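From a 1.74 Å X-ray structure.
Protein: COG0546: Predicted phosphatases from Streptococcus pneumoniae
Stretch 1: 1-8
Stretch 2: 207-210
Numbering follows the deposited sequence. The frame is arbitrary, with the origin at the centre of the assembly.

Stretch 1, residues 1-8: MTSITAIF
Stretch 2 (207-210) AYFQ

The two ends of this chain meet through side chains, and the apolar centre of their contact is the ring of Phe209. Ile7 CD1 lies over one face of that ring, 4.0 Å from its centroid and 24° off the ring normal, in a CH-pi contact; its closest approach is 3.6 Å, from Ile7 CD1 to Phe209 CE1. A methyl group suits this place because its weakly polarised C-H bonds can rest against the pi cloud while both partners are removed from water. Ile7 reaches the ring with chi1 at -55° (m) and chi2 at -178° (t), an extended arm whose CA-to-CB bond already points toward the second stretch. The Phe209 CA-to-CB bond runs sideways, but chi1 of -52° (m) and chi2 of -89° bring the end of the side chain nearer.

Ile4 widens this apolar patch by serving two rings with one methyl. With chi1 at -66° (m) and chi2 at 158° (t), it places Ile4 CD1 4.2 Å from Phe209 CE1, in an oblique approach, and 3.8 Å from Tyr208 CE2, at the edge of the tyrosine ring and near its plane. Both isoleucines are buried and point toward the other stretch, and the slender ends of their side chains fit against the broad aromatic surfaces. Tyr208, with chi1 of -171° (t) and chi2 of 59°, offers carbon to this patch, while its hydroxyl is hydrogen-bonded elsewhere in the structure.

The backbone holds these groups as follows. Residues 1 to 4 form a type I beta turn, with phi/psi of -59/-32 at Thr2 and -81/-13 at Ser3, closed by a hydrogen bond of 2.8 Å from Ile4 N to Met1 O. Thr2 and Ser3 make no contact with the second stretch. Beyond the turn, Ile4 (-69/129) and Thr5 (-120/-6) lead to extended Ala6 (-147/141), Ile7 (-121/125) and Phe8 (-103/141). Alternation along this extended segment leaves Ala6 and Phe8 out of reach while Ile7 points inward. In the second stretch, Ala207 (-60/-31) and Tyr208 (-60/-37) have helical phi/psi, continuing a weakly bonded helix that begins earlier in the chain; Phe209 follows at -90/14, and Gln210 N donates a hydrogen bond to Ala207 O at 3.1 Å.

Met1 sets the register, Met1 CA lying 5.9 Å from Phe209 CA, and carries the contact to its exposed margin. It is selenomethionine, with chi1 at 147°, between wells, and chi2 and chi3 at -155° and 165° (both t). Met1 CB lies over one face of the Tyr208 ring, 4.4 Å from Tyr208 CE2, and the rest of the chain goes on to the polar backbone: Met1 SE is 3.4 Å from Tyr208 O and 3.8 Å from Gln210 N, and Met1 CE is 3.2 Å from Phe209 O. These are close packing contacts; no hydrogen bond joins the stretches. The Gln210 CA-to-CB bond points away from the first stretch, and 328 Å² is buried in all.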

# COMPACT_ATOMS: atom_id res chain seq x y z
N MSE A 1 -8.35 -17.83 -11.10
CA MSE A 1 -7.62 -16.93 -12.04
C MSE A 1 -8.50 -16.52 -13.21
O MSE A 1 -8.59 -15.34 -13.54
CB MSE A 1 -6.30 -17.57 -12.54
CG MSE A 1 -5.87 -17.20 -14.00
SE MSE A 1 -4.74 -18.62 -14.76
CE MSE A 1 -4.81 -18.08 -16.72
N THR A 2 -9.15 -17.49 -13.84
CA THR A 2 -9.76 -17.29 -15.16
C THR A 2 -10.81 -16.17 -15.21
O THR A 2 -10.94 -15.49 -16.22
CB THR A 2 -10.28 -18.62 -15.77
OG1 THR A 2 -11.30 -19.18 -14.92
CG2 THR A 2 -9.14 -19.65 -15.91
N SER A 3 -11.54 -15.94 -14.13
CA SER A 3 -12.52 -14.85 -14.16
C SER A 3 -11.87 -13.47 -13.92
O SER A 3 -12.50 -12.45 -14.16
CB SER A 3 -13.69 -15.10 -13.21
OG SER A 3 -13.36 -14.69 -11.90
N ILE A 4 -10.62 -13.45 -13.46
CA ILE A 4 -9.94 -12.17 -13.23
C ILE A 4 -9.67 -11.50 -14.57
O ILE A 4 -9.13 -12.13 -15.50
CB ILE A 4 -8.61 -12.33 -12.44
CG1 ILE A 4 -8.88 -12.83 -11.01
CG2 ILE A 4 -7.81 -11.01 -12.40
CD1 ILE A 4 -7.69 -13.50 -10.38
N THR A 5 -10.08 -10.24 -14.68
CA THR A 5 -9.76 -9.40 -15.85
C THR A 5 -8.96 -8.13 -15.51
O THR A 5 -8.53 -7.41 -16.41
CB THR A 5 -11.01 -8.97 -16.64
OG1 THR A 5 -11.80 -8.08 -15.84
CG2 THR A 5 -11.87 -10.17 -17.07
N ALA A 6 -8.77 -7.87 -14.22
CA ALA A 6 -8.15 -6.63 -13.75
C ALA A 6 -7.36 -6.92 -12.48
O ALA A 6 -7.78 -7.72 -11.64
CB ALA A 6 -9.20 -5.59 -13.49
N ILE A 7 -6.20 -6.29 -12.36
CA ILE A 7 -5.32 -6.52 -11.23
C ILE A 7 -5.07 -5.21 -10.46
O ILE A 7 -4.68 -4.20 -11.06
CB ILE A 7 -3.97 -7.14 -11.67
CG1 ILE A 7 -4.19 -8.44 -12.48
CG2 ILE A 7 -3.10 -7.38 -10.44
CD1 ILE A 7 -2.88 -9.15 -12.90
N PHE A 8 -5.35 -5.24 -9.15
CA PHE A 8 -5.16 -4.08 -8.26
C PHE A 8 -3.89 -4.29 -7.42
O PHE A 8 -3.66 -5.38 -6.91
CB PHE A 8 -6.34 -3.92 -7.27
CG PHE A 8 -7.68 -3.66 -7.92
CD1 PHE A 8 -7.79 -3.34 -9.28
CD2 PHE A 8 -8.84 -3.67 -7.13
CE1 PHE A 8 -9.04 -3.06 -9.86
CE2 PHE A 8 -10.10 -3.38 -7.70
CZ PHE A 8 -10.20 -3.09 -9.05
N ALA A 207 2.85 -16.88 -11.76
CA ALA A 207 2.37 -18.26 -11.87
C ALA A 207 0.87 -18.39 -11.60
O ALA A 207 0.20 -19.26 -12.17
CB ALA A 207 3.16 -19.18 -10.91
N TYR A 208 0.33 -17.51 -10.74
CA TYR A 208 -1.10 -17.55 -10.47
C TYR A 208 -1.90 -17.33 -11.72
O TYR A 208 -2.94 -17.95 -11.91
CB TYR A 208 -1.52 -16.54 -9.39
CG TYR A 208 -2.96 -16.73 -8.93
CD1 TYR A 208 -3.38 -17.94 -8.37
CD2 TYR A 208 -3.90 -15.70 -9.07
CE1 TYR A 208 -4.69 -18.12 -7.94
CE2 TYR A 208 -5.23 -15.87 -8.65
CZ TYR A 208 -5.61 -17.08 -8.08
OH TYR A 208 -6.90 -17.28 -7.64
N PHE A 209 -1.40 -16.44 -12.58
CA PHE A 209 -2.08 -16.08 -13.81
C PHE A 209 -1.68 -16.98 -15.00
O PHE A 209 -1.97 -16.66 -16.15
CB PHE A 209 -1.85 -14.58 -14.08
CG PHE A 209 -2.21 -13.71 -12.90
CD1 PHE A 209 -3.51 -13.23 -12.75
CD2 PHE A 209 -1.26 -13.42 -11.92
CE1 PHE A 209 -3.86 -12.43 -11.65
CE2 PHE A 209 -1.60 -12.62 -10.80
CZ PHE A 209 -2.92 -12.14 -10.67
N GLN A 210 -1.02 -18.11 -14.72
CA GLN A 210 -0.82 -19.16 -15.73
C GLN A 210 -1.46 -20.48 -15.28
O GLN A 210 -1.27 -20.92 -14.13
CB GLN A 210 0.66 -19.38 -16.04
CG GLN A 210 1.38 -18.14 -16.59
CD GLN A 210 0.91 -17.73 -17.98
OE1 GLN A 210 0.76 -16.53 -18.26
NE2 GLN A 210 0.68 -18.71 -18.86